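Local atomic coordinates of predicted metal-dependent hydrolase of the TIM-barrel fold (Lactobacillus casei, PDB entry 2QPX), a protein that is probably a zinc-dependent hydrolase of the amidohydrolase type, binding two zinc ions in a TIM-barrel fold, though its substrate has not been established. Residues A[257-262]-A[279-284]; A[267-272]-A[301-306]; A[309-314]-A[356-361]. All coordinates share one frame; numbering follows the deposited sequence.

Contact 1. Residues A[257-262]-A[279-284]; sequences GLKVVL and FPNLYF
Val260 and Leu282 lean across each other obliquely: in one of the two conformers of Leu282, its CD2 meets Val260 CG1, set anti to its own backbone N (chi1 174°), at 3.5 Å. In that same conformer the other methyl, Leu282 CD1, lies 3.9 Å from Leu262 CD1, the two side chains crossing at about a right angle. Leu262 and Phe284 then pack CB to CB on the same face, where helix 269-278 covers them; branched aliphatic and aromatic groups suit a face buried beneath a helix. Strands 260-264 and 282-285 are the parallel neighbours of a beta-alpha-beta unit of the barrel, that helix being the connection. Their ladder is short and regular: Val260 N donates to Asn281 O, Tyr283 N to Val260 O, and Leu262 N to Tyr283 O at 2.8 Å. On the opposite face Val261 CG1 rests 4.1 Å from Tyr283 CB, and the tyrosine ring turns its edge to Val260 O. Asn281, whose positive phi (64°) asparagine tolerates well, sets CB 3.3 Å from Leu258 O and carries ND2 past Gly257 CA to bond Thr254 O. An alanine here would probably leave Thr254 O without its side-chain donor and open a gap beside Gly257. Gly257 itself, also at positive phi, is the C-prime residue of the Schellman motif that ends the preceding helix.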
loop_
_atom_site.group_PDB
_atom_site.type_symbol
_atom_site.label_atom_id
_atom_site.label_comp_id
_atom_site.label_asym_id
_atom_site.label_seq_id
_atom_site.Cartn_x
_atom_site.Cartn_y
_atom_site.Cartn_z
ATOM N N GLY A 257 -12.881 -27.191 2.525
ATOM C CA GLY A 257 -13.142 -27.090 3.927
ATOM C C GLY A 257 -11.959 -26.689 4.782
ATOM O O GLY A 257 -12.101 -26.628 5.989
ATOM N N LEU A 258 -10.791 -26.430 4.192
ATOM C CA LEU A 258 -9.631 -26.010 4.983
ATOM C C LEU A 258 -9.852 -24.607 5.508
ATOM O O LEU A 258 -10.137 -23.696 4.744
ATOM C CB LEU A 258 -8.338 -26.049 4.154
ATOM C CG LEU A 258 -7.030 -25.741 4.899
ATOM C CD1 LEU A 258 -6.698 -26.882 5.840
ATOM C CD2 LEU A 258 -5.885 -25.475 3.872
ATOM N N LYS A 259 -9.727 -24.475 6.824
ATOM C CA LYS A 259 -9.854 -23.178 7.481
ATOM C C LYS A 259 -8.470 -22.557 7.631
ATOM O O LYS A 259 -7.634 -23.058 8.359
ATOM C CB LYS A 259 -10.601 -23.356 8.809
ATOM C CG LYS A 259 -12.070 -23.748 8.586
ATOM C CD LYS A 259 -12.578 -24.729 9.617
ATOM C CE LYS A 259 -14.061 -24.961 9.382
ATOM N NZ LYS A 259 -14.699 -25.701 10.458
ATOM N N VAL A 260 -8.232 -21.503 6.856
ATOM C CA VAL A 260 -6.912 -20.875 6.771
ATOM C C VAL A 260 -6.974 -19.538 7.503
ATOM O O VAL A 260 -7.926 -18.757 7.325
ATOM C CB VAL A 260 -6.510 -20.637 5.305
ATOM C CG1 VAL A 260 -5.193 -19.834 5.174
ATOM C CG2 VAL A 260 -6.432 -21.975 4.549
ATOM N N VAL A 261 -5.969 -19.303 8.345
ATOM C CA VAL A 261 -5.875 -18.051 9.117
ATOM C C VAL A 261 -4.586 -17.334 8.806
ATOM O O VAL A 261 -3.501 -17.873 8.997
ATOM C CB VAL A 261 -6.015 -18.251 10.608
ATOM C CG1 VAL A 261 -6.235 -16.895 11.296
ATOM C CG2 VAL A 261 -7.165 -19.209 10.929
ATOM N N LEU A 262 -4.719 -16.127 8.283
ATOM C CA LEU A 262 -3.585 -15.285 7.893
ATOM C C LEU A 262 -3.188 -14.391 9.064
ATOM O O LEU A 262 -3.950 -13.481 9.432
ATOM C CB LEU A 262 -3.919 -14.439 6.663
ATOM C CG LEU A 262 -4.425 -15.175 5.424
ATOM C CD1 LEU A 262 -4.674 -14.169 4.265
ATOM C CD2 LEU A 262 -3.494 -16.386 5.031
ATOM N N PHE A 279 -12.930 -15.644 -0.585
ATOM C CA PHE A 279 -12.723 -17.058 -0.299
ATOM C C PHE A 279 -13.498 -17.513 0.920
ATOM O O PHE A 279 -13.508 -16.812 1.918
ATOM C CB PHE A 279 -11.213 -17.384 -0.076
ATOM C CG PHE A 279 -10.417 -17.398 -1.351
ATOM C CD1 PHE A 279 -10.391 -18.539 -2.138
ATOM C CD2 PHE A 279 -9.755 -16.272 -1.789
ATOM C CE1 PHE A 279 -9.708 -18.544 -3.356
ATOM C CE2 PHE A 279 -9.047 -16.282 -2.978
ATOM C CZ PHE A 279 -9.030 -17.416 -3.757
ATOM N N PRO A 280 -14.049 -18.713 0.875
ATOM C CA PRO A 280 -14.646 -19.293 2.078
ATOM C C PRO A 280 -13.554 -19.644 3.048
ATOM O O PRO A 280 -12.423 -19.840 2.633
ATOM C CB PRO A 280 -15.322 -20.565 1.573
ATOM C CG PRO A 280 -14.568 -20.929 0.362
ATOM C CD PRO A 280 -14.085 -19.657 -0.269
ATOM N N ASN A 281 -13.884 -19.692 4.324
ATOM C CA ASN A 281 -13.032 -20.321 5.341
ATOM C C ASN A 281 -11.685 -19.606 5.498
ATOM O O ASN A 281 -10.693 -20.222 5.868
ATOM C CB ASN A 281 -12.818 -21.808 5.011
ATOM C CG ASN A 281 -14.087 -22.594 5.017
ATOM O OD1 ASN A 281 -14.906 -22.451 5.924
ATOM N ND2 ASN A 281 -14.263 -23.438 4.011
ATOM N N LEU A 282 -11.656 -18.307 5.198
ATOM C CA LEU A 282 -10.395 -17.548 5.225
ATOM C C LEU A 282 -10.522 -16.409 6.225
ATOM O O LEU A 282 -11.348 -15.508 6.074
ATOM C CB LEU A 282 -10.016 -16.996 3.845
ATOM C CG LEU A 282 -8.592 -16.402 3.721
ATOM C CD1 LEU A 282 -8.469 -14.962 4.273
ATOM C CD2 LEU A 282 -7.547 -17.322 4.378
ATOM N N TYR A 283 -9.687 -16.478 7.244
ATOM C CA TYR A 283 -9.687 -15.563 8.385
ATOM C C TYR A 283 -8.351 -14.858 8.468
ATOM O O TYR A 283 -7.386 -15.293 7.845
ATOM C CB TYR A 283 -9.960 -16.340 9.666
ATOM C CG TYR A 283 -11.251 -17.134 9.637
ATOM C CD1 TYR A 283 -11.312 -18.383 9.038
ATOM C CD2 TYR A 283 -12.423 -16.590 10.177
ATOM C CE1 TYR A 283 -12.491 -19.111 8.973
ATOM C CE2 TYR A 283 -13.605 -17.279 10.121
ATOM C CZ TYR A 283 -13.637 -18.542 9.542
ATOM O OH TYR A 283 -14.848 -19.215 9.480
ATOM N N PHE A 284 -8.290 -13.788 9.244
ATOM C CA PHE A 284 -7.031 -13.062 9.394
ATOM C C PHE A 284 -7.019 -12.239 10.662
ATOM O O PHE A 284 -8.059 -11.992 11.263
ATOM C CB PHE A 284 -6.720 -12.220 8.152
ATOM C CG PHE A 284 -7.574 -11.019 7.986
ATOM C CD1 PHE A 284 -8.899 -11.138 7.599
ATOM C CD2 PHE A 284 -7.056 -9.752 8.121
ATOM C CE1 PHE A 284 -9.672 -10.019 7.408
ATOM C CE2 PHE A 284 -7.854 -8.646 7.900
ATOM C CZ PHE A 284 -9.150 -8.791 7.545
#

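Contact 2. Residues A[267-272]-A[301-306]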
loop_
_atom_site.group_PDB
_atom_site.type_symbol
_atom_site.label_atom_id
_atom_site.label_comp_id
_atom_site.label_asym_id
_atom_site.label_seq_id
_atom_site.Cartn_x
_atom_site.Cartn_y
_atom_site.Cartn_z
ATOM N N PRO A 267 2.474 -5.439 5.815
ATOM C CA PRO A 267 1.710 -4.327 5.250
ATOM C C PRO A 267 0.617 -4.702 4.263
ATOM O O PRO A 267 0.107 -3.825 3.599
ATOM C CB PRO A 267 2.810 -3.492 4.569
ATOM C CG PRO A 267 3.661 -4.507 4.058
ATOM C CD PRO A 267 3.766 -5.564 5.149
ATOM N N TYR A 268 0.285 -6.004 4.207
ATOM C CA TYR A 268 -0.637 -6.567 3.210
ATOM C C TYR A 268 -2.006 -6.888 3.804
ATOM O O TYR A 268 -2.715 -7.787 3.357
ATOM C CB TYR A 268 -0.034 -7.816 2.616
ATOM C CG TYR A 268 1.356 -7.662 2.065
ATOM C CD1 TYR A 268 1.599 -6.938 0.921
ATOM C CD2 TYR A 268 2.421 -8.302 2.680
ATOM C CE1 TYR A 268 2.878 -6.814 0.402
ATOM C CE2 TYR A 268 3.734 -8.190 2.154
ATOM C CZ TYR A 268 3.938 -7.431 1.031
ATOM O OH TYR A 268 5.215 -7.307 0.506
ATOM N N HIS A 269 -2.392 -6.117 4.807
ATOM C CA HIS A 269 -3.696 -6.276 5.445
ATOM C C HIS A 269 -4.891 -5.946 4.537
ATOM O O HIS A 269 -5.922 -6.611 4.669
ATOM C CB HIS A 269 -3.720 -5.512 6.771
ATOM C CG HIS A 269 -3.302 -4.095 6.632
ATOM N ND1 HIS A 269 -1.986 -3.725 6.463
ATOM C CD2 HIS A 269 -4.046 -2.962 6.494
ATOM C CE1 HIS A 269 -1.938 -2.413 6.266
ATOM N NE2 HIS A 269 -3.177 -1.925 6.305
ATOM N N ARG A 270 -4.777 -5.015 3.592
ATOM C CA ARG A 270 -5.877 -4.798 2.641
ATOM C C ARG A 270 -6.027 -6.038 1.753
ATOM O O ARG A 270 -7.105 -6.435 1.385
ATOM C CB ARG A 270 -5.684 -3.544 1.774
ATOM C CG ARG A 270 -6.039 -2.225 2.463
ATOM C CD ARG A 270 -5.843 -0.985 1.545
ATOM N NE ARG A 270 -6.534 0.215 2.078
ATOM C CZ ARG A 270 -6.163 1.476 1.868
ATOM N NH1 ARG A 270 -5.024 1.764 1.248
ATOM N NH2 ARG A 270 -6.904 2.463 2.334
ATOM N N GLU A 271 -4.914 -6.638 1.391
ATOM C CA GLU A 271 -4.933 -7.827 0.547
ATOM C C GLU A 271 -5.593 -8.973 1.302
ATOM O O GLU A 271 -6.421 -9.697 0.736
ATOM C CB GLU A 271 -3.513 -8.189 0.055
ATOM C CG GLU A 271 -2.889 -7.257 -0.980
ATOM C CD GLU A 271 -2.310 -5.967 -0.450
ATOM O OE1 GLU A 271 -2.330 -5.677 0.754
ATOM O OE2 GLU A 271 -1.805 -5.201 -1.313
ATOM N N ALA A 272 -5.234 -9.156 2.572
ATOM C CA ALA A 272 -5.816 -10.207 3.389
ATOM C C ALA A 272 -7.322 -10.026 3.539
ATOM O O ALA A 272 -8.052 -10.973 3.405
ATOM C CB ALA A 272 -5.149 -10.238 4.786
ATOM N N PHE A 301 -6.335 -1.307 11.335
ATOM C CA PHE A 301 -7.601 -1.975 11.495
ATOM C C PHE A 301 -8.608 -1.467 10.468
ATOM O O PHE A 301 -9.304 -2.248 9.788
ATOM C CB PHE A 301 -8.144 -1.805 12.919
ATOM C CG PHE A 301 -9.434 -2.513 13.127
ATOM C CD1 PHE A 301 -9.444 -3.856 13.493
ATOM C CD2 PHE A 301 -10.631 -1.885 12.883
ATOM C CE1 PHE A 301 -10.649 -4.535 13.605
ATOM C CE2 PHE A 301 -11.825 -2.569 12.979
ATOM C CZ PHE A 301 -11.843 -3.869 13.345
ATOM N N ASN A 302 -8.721 -0.141 10.359
ATOM C CA ASN A 302 -9.686 0.420 9.450
ATOM C C ASN A 302 -9.431 -0.032 8.015
ATOM O O ASN A 302 -10.356 -0.379 7.286
ATOM C CB ASN A 302 -9.641 1.943 9.492
ATOM C CG ASN A 302 -10.107 2.535 10.804
ATOM O OD1 ASN A 302 -10.802 1.883 11.590
ATOM N ND2 ASN A 302 -9.730 3.813 11.041
ATOM N N GLU A 303 -8.183 0.014 7.602
ATOM C CA GLU A 303 -7.813 -0.384 6.242
ATOM C C GLU A 303 -8.126 -1.873 6.004
ATOM O O GLU A 303 -8.656 -2.244 4.957
ATOM C CB GLU A 303 -6.328 -0.115 5.968
ATOM C CG GLU A 303 -5.941 1.351 5.853
ATOM C CD GLU A 303 -4.432 1.587 5.919
ATOM O OE1 GLU A 303 -3.652 0.661 5.591
ATOM O OE2 GLU A 303 -4.019 2.716 6.326
ATOM N N ALA A 304 -7.837 -2.677 7.024
ATOM C CA ALA A 304 -8.031 -4.128 6.999
ATOM C C ALA A 304 -9.478 -4.550 6.757
ATOM O O ALA A 304 -9.720 -5.588 6.152
ATOM C CB ALA A 304 -7.499 -4.758 8.317
ATOM N N VAL A 305 -10.429 -3.765 7.248
ATOM C CA VAL A 305 -11.849 -4.113 7.143
ATOM C C VAL A 305 -12.629 -3.352 6.071
ATOM O O VAL A 305 -13.859 -3.394 6.032
ATOM C CB VAL A 305 -12.543 -3.974 8.529
ATOM C CG1 VAL A 305 -11.918 -4.924 9.555
ATOM C CG2 VAL A 305 -12.567 -2.537 9.052
ATOM N N GLU A 306 -11.944 -2.662 5.169
ATOM C CA GLU A 306 -12.638 -1.960 4.078
ATOM C C GLU A 306 -13.510 -2.894 3.242
ATOM O O GLU A 306 -14.634 -2.526 2.868
ATOM C CB GLU A 306 -11.600 -1.219 3.209
ATOM C CG GLU A 306 -11.047 -0.016 3.906
ATOM C CD GLU A 306 -9.829 0.598 3.259
ATOM O OE1 GLU A 306 -9.244 -0.004 2.336
ATOM O OE2 GLU A 306 -9.441 1.728 3.681
#
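His269 reaches Glu303 with NE2, which donates to OE1 over 2.7 Å, a His-carboxylate hydrogen bond between two neighbouring helices on the outside of the TIM barrel. Helix 269-278 begins here and helix 297-304 ends here, and both lie against Phe284 of strand 282-285. The inner half of the contact is compact. Alanine suits position 304 because its single methyl lets the helices come close: Ala304 CB lies 4.2 Å from His269 CB, and the imidazole turns its edge to Ala304 N. The carboxylate oxygen lies close to the ring plane, whereas the histidine approaches OE1 on its anti side and well out of the carboxylate plane. That same OE1 also forms a salt bridge with Arg270 NH1 of the third subunit, so two partners hold it.

Further out the packing gives way to long polar chains that reach from one helix to the other. Arg270, partly exposed, stretches out from CG to NE and holds Glu306 side-on with two nitrogens, one for each oxygen. NE meets OE1 at 2.7 Å through a bent bond (N-H...O 136°), while NH2 reaches OE2 at 3.0 Å along a nearly straight one (174°). Long chains are apt here because this side faces a subunit interface: Glu306 OE1 also bonds Tyr266 OH of the second subunit, and OE2 pairs with Arg299 of that subunit. The pooled charges would probably stabilise both carboxylates in their ionised form. Besides its hydrogen-bonding end, Glu303 contributes aliphatic bulk: its CG sits 3.6 Å above one face of the Arg270 guanidinium, offset toward the rim.

Contact 3. Residues A[309-314]-A[356-361]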
loop_
_atom_site.group_PDB
_atom_site.type_symbol
_atom_site.label_atom_id
_atom_site.label_comp_id
_atom_site.label_asym_id
_atom_site.label_seq_id
_atom_site.Cartn_x
_atom_site.Cartn_y
_atom_site.Cartn_z
ATOM N N PRO A 309 -15.488 -9.217 5.552
ATOM C CA PRO A 309 -16.573 -9.376 6.518
ATOM C C PRO A 309 -16.020 -9.221 7.939
ATOM O O PRO A 309 -14.945 -9.718 8.244
ATOM C CB PRO A 309 -17.028 -10.818 6.303
ATOM C CG PRO A 309 -16.446 -11.229 4.979
ATOM C CD PRO A 309 -15.158 -10.498 4.923
ATOM N N TYR A 310 -16.808 -8.609 8.810
ATOM C CA TYR A 310 -16.383 -8.422 10.182
ATOM C C TYR A 310 -16.271 -9.759 10.918
ATOM O O TYR A 310 -15.559 -9.853 11.918
ATOM C CB TYR A 310 -17.351 -7.460 10.931
ATOM C CG TYR A 310 -17.179 -6.023 10.505
ATOM C CD1 TYR A 310 -16.116 -5.252 10.967
ATOM C CD2 TYR A 310 -18.110 -5.393 9.670
ATOM C CE1 TYR A 310 -15.944 -3.914 10.559
ATOM C CE2 TYR A 310 -17.947 -4.079 9.269
ATOM C CZ TYR A 310 -16.885 -3.325 9.721
ATOM O OH TYR A 310 -16.736 -2.016 9.344
ATOM N N THR A 311 -16.928 -10.796 10.375
ATOM C CA THR A 311 -16.880 -12.135 10.910
ATOM C C THR A 311 -15.663 -12.966 10.449
ATOM O O THR A 311 -15.574 -14.153 10.755
ATOM C CB THR A 311 -18.154 -12.882 10.571
ATOM O OG1 THR A 311 -18.382 -12.802 9.155
ATOM C CG2 THR A 311 -19.346 -12.282 11.388
ATOM N N ARG A 312 -14.709 -12.316 9.763
ATOM C CA ARG A 312 -13.481 -12.993 9.323
ATOM C C ARG A 312 -12.201 -12.470 9.951
ATOM O O ARG A 312 -11.147 -13.098 9.794
ATOM C CB ARG A 312 -13.355 -12.922 7.814
ATOM C CG ARG A 312 -14.451 -13.728 7.043
ATOM C CD ARG A 312 -14.388 -15.234 7.272
ATOM N NE ARG A 312 -15.247 -15.879 6.287
ATOM C CZ ARG A 312 -14.912 -16.059 5.013
ATOM N NH1 ARG A 312 -13.663 -15.828 4.604
ATOM N NH2 ARG A 312 -15.812 -16.502 4.165
ATOM N N ILE A 313 -12.282 -11.316 10.626
ATOM C CA ILE A 313 -11.118 -10.704 11.281
ATOM C C ILE A 313 -11.121 -11.120 12.764
ATOM O O ILE A 313 -12.164 -11.174 13.404
ATOM C CB ILE A 313 -10.966 -9.161 10.994
ATOM C CG1 ILE A 313 -9.550 -8.671 11.379
ATOM C CG2 ILE A 313 -12.075 -8.372 11.665
ATOM C CD1 ILE A 313 -9.197 -7.208 10.955
ATOM N N LEU A 314 -9.941 -11.457 13.284
ATOM C CA LEU A 314 -9.785 -12.022 14.642
ATOM C C LEU A 314 -8.834 -11.154 15.461
ATOM O O LEU A 314 -7.930 -10.529 14.926
ATOM C CB LEU A 314 -9.150 -13.427 14.584
ATOM C CG LEU A 314 -9.782 -14.450 13.634
ATOM C CD1 LEU A 314 -8.992 -15.783 13.637
ATOM C CD2 LEU A 314 -11.261 -14.679 13.967
ATOM N N ILE A 356 -18.128 -6.756 17.270
ATOM C CA ILE A 356 -17.033 -6.672 18.252
ATOM C C ILE A 356 -16.847 -8.030 18.979
ATOM O O ILE A 356 -15.714 -8.522 19.134
ATOM C CB ILE A 356 -17.279 -5.462 19.227
ATOM C CG1 ILE A 356 -17.044 -4.147 18.499
ATOM C CG2 ILE A 356 -16.418 -5.628 20.521
ATOM C CD1 ILE A 356 -17.660 -2.890 19.194
ATOM N N ASN A 357 -17.946 -8.645 19.408
ATOM C CA ASN A 357 -17.881 -9.936 20.031
ATOM C C ASN A 357 -17.246 -11.007 19.087
ATOM O O ASN A 357 -16.439 -11.820 19.523
ATOM C CB ASN A 357 -19.260 -10.400 20.504
ATOM C CG ASN A 357 -19.658 -9.830 21.844
ATOM O OD1 ASN A 357 -18.836 -9.702 22.742
ATOM N ND2 ASN A 357 -20.965 -9.551 22.001
ATOM N N ALA A 358 -17.660 -11.000 17.821
ATOM C CA ALA A 358 -17.146 -11.918 16.807
ATOM C C ALA A 358 -15.626 -11.810 16.752
ATOM O O ALA A 358 -14.891 -12.798 16.844
ATOM C CB ALA A 358 -17.796 -11.579 15.446
ATOM N N ILE A 359 -15.161 -10.575 16.606
ATOM C CA ILE A 359 -13.744 -10.318 16.384
ATOM C C ILE A 359 -12.882 -10.692 17.609
ATOM O O ILE A 359 -11.821 -11.312 17.476
ATOM C CB ILE A 359 -13.529 -8.859 16.011
ATOM C CG1 ILE A 359 -14.257 -8.505 14.692
ATOM C CG2 ILE A 359 -12.044 -8.507 15.907
ATOM C CD1 ILE A 359 -14.374 -6.985 14.378
ATOM N N CYS A 360 -13.357 -10.311 18.809
ATOM C CA CYS A 360 -12.576 -10.464 20.009
ATOM C C CYS A 360 -12.465 -11.919 20.515
ATOM O O CYS A 360 -11.429 -12.311 21.066
ATOM C CB CYS A 360 -13.115 -9.506 21.089
ATOM S SG CYS A 360 -12.718 -7.808 20.766
ATOM N N TRP A 361 -13.534 -12.695 20.367
ATOM C CA TRP A 361 -13.554 -14.029 20.915
ATOM C C TRP A 361 -14.441 -15.046 20.190
ATOM O O TRP A 361 -14.138 -16.233 20.177
ATOM C CB TRP A 361 -13.958 -14.010 22.420
ATOM C CG TRP A 361 -15.328 -13.449 22.654
ATOM C CD1 TRP A 361 -15.668 -12.146 22.787
ATOM C CD2 TRP A 361 -16.551 -14.201 22.723
ATOM N NE1 TRP A 361 -17.041 -12.023 22.930
ATOM C CE2 TRP A 361 -17.599 -13.274 22.897
ATOM C CE3 TRP A 361 -16.856 -15.567 22.645
ATOM C CZ2 TRP A 361 -18.935 -13.666 22.972
ATOM C CZ3 TRP A 361 -18.200 -15.956 22.710
ATOM C CH2 TRP A 361 -19.207 -15.011 22.875
#
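Ile359 gives up much the most surface here, pushing its side chain from helix 349-367 against the backbone and side chains of 309-314. Its CG1, anti to the carbonyl carbon (chi1 -62°), comes within 3.3 Å of Tyr310 O. The same CG1 touches Ile313 CG2 at 3.7 Å, where the two isoleucines meet branch to branch. A beta-branched residue fits because both of its branches find a partner: CG2 lies 3.7 Å from Ile313 O. Beyond CG1, Ile359 CD1 meets the edge of the Tyr310 ring, whose OH is bonded to His340. Ala358, one step earlier, aims CB at the other segment, and its small size lets Thr311 CG2 close to 4.4 Å. Leu314 takes part through its backbone instead: its CA approaches Ile359 O at 3.6 Å, while its side chain points off to Thr363, Ser364 and Leu367 later in the same helix. The helix packs against the short barrel strand 313-314 and the turn leading into it, with Phe333 and Phe341 of helix 323-342 also covering Ile359. A backbone hydrogen bond joins Ile359 to Phe315, just past the strand; between the two segments themselves, apolar contacts and weak CA-H...O approaches imply an attachment governed by shape and burial.

In the fold
All three contacts are largely buried, yet they lie in different layers of the barrel. Contact 1 joins adjacent parallel strands by backbone hydrogen bonds; contact 2 joins two outer helices by charged side chains at the subunit interface; contact 3 lays a helix on a strand almost wholly by apolar packing. Strand 282-285 ties them together: Phe284 of contact 1 packs on Ala272 and Ala304 of contact 2, and its O bonds to Leu314 N of contact 3. Ile313 likewise meets Ala304 and Val305. Contacts 1 and 2 share elements of one beta-alpha-beta unit, whereas contacts 1 and 3 reach the same sheet through neighbouring strands.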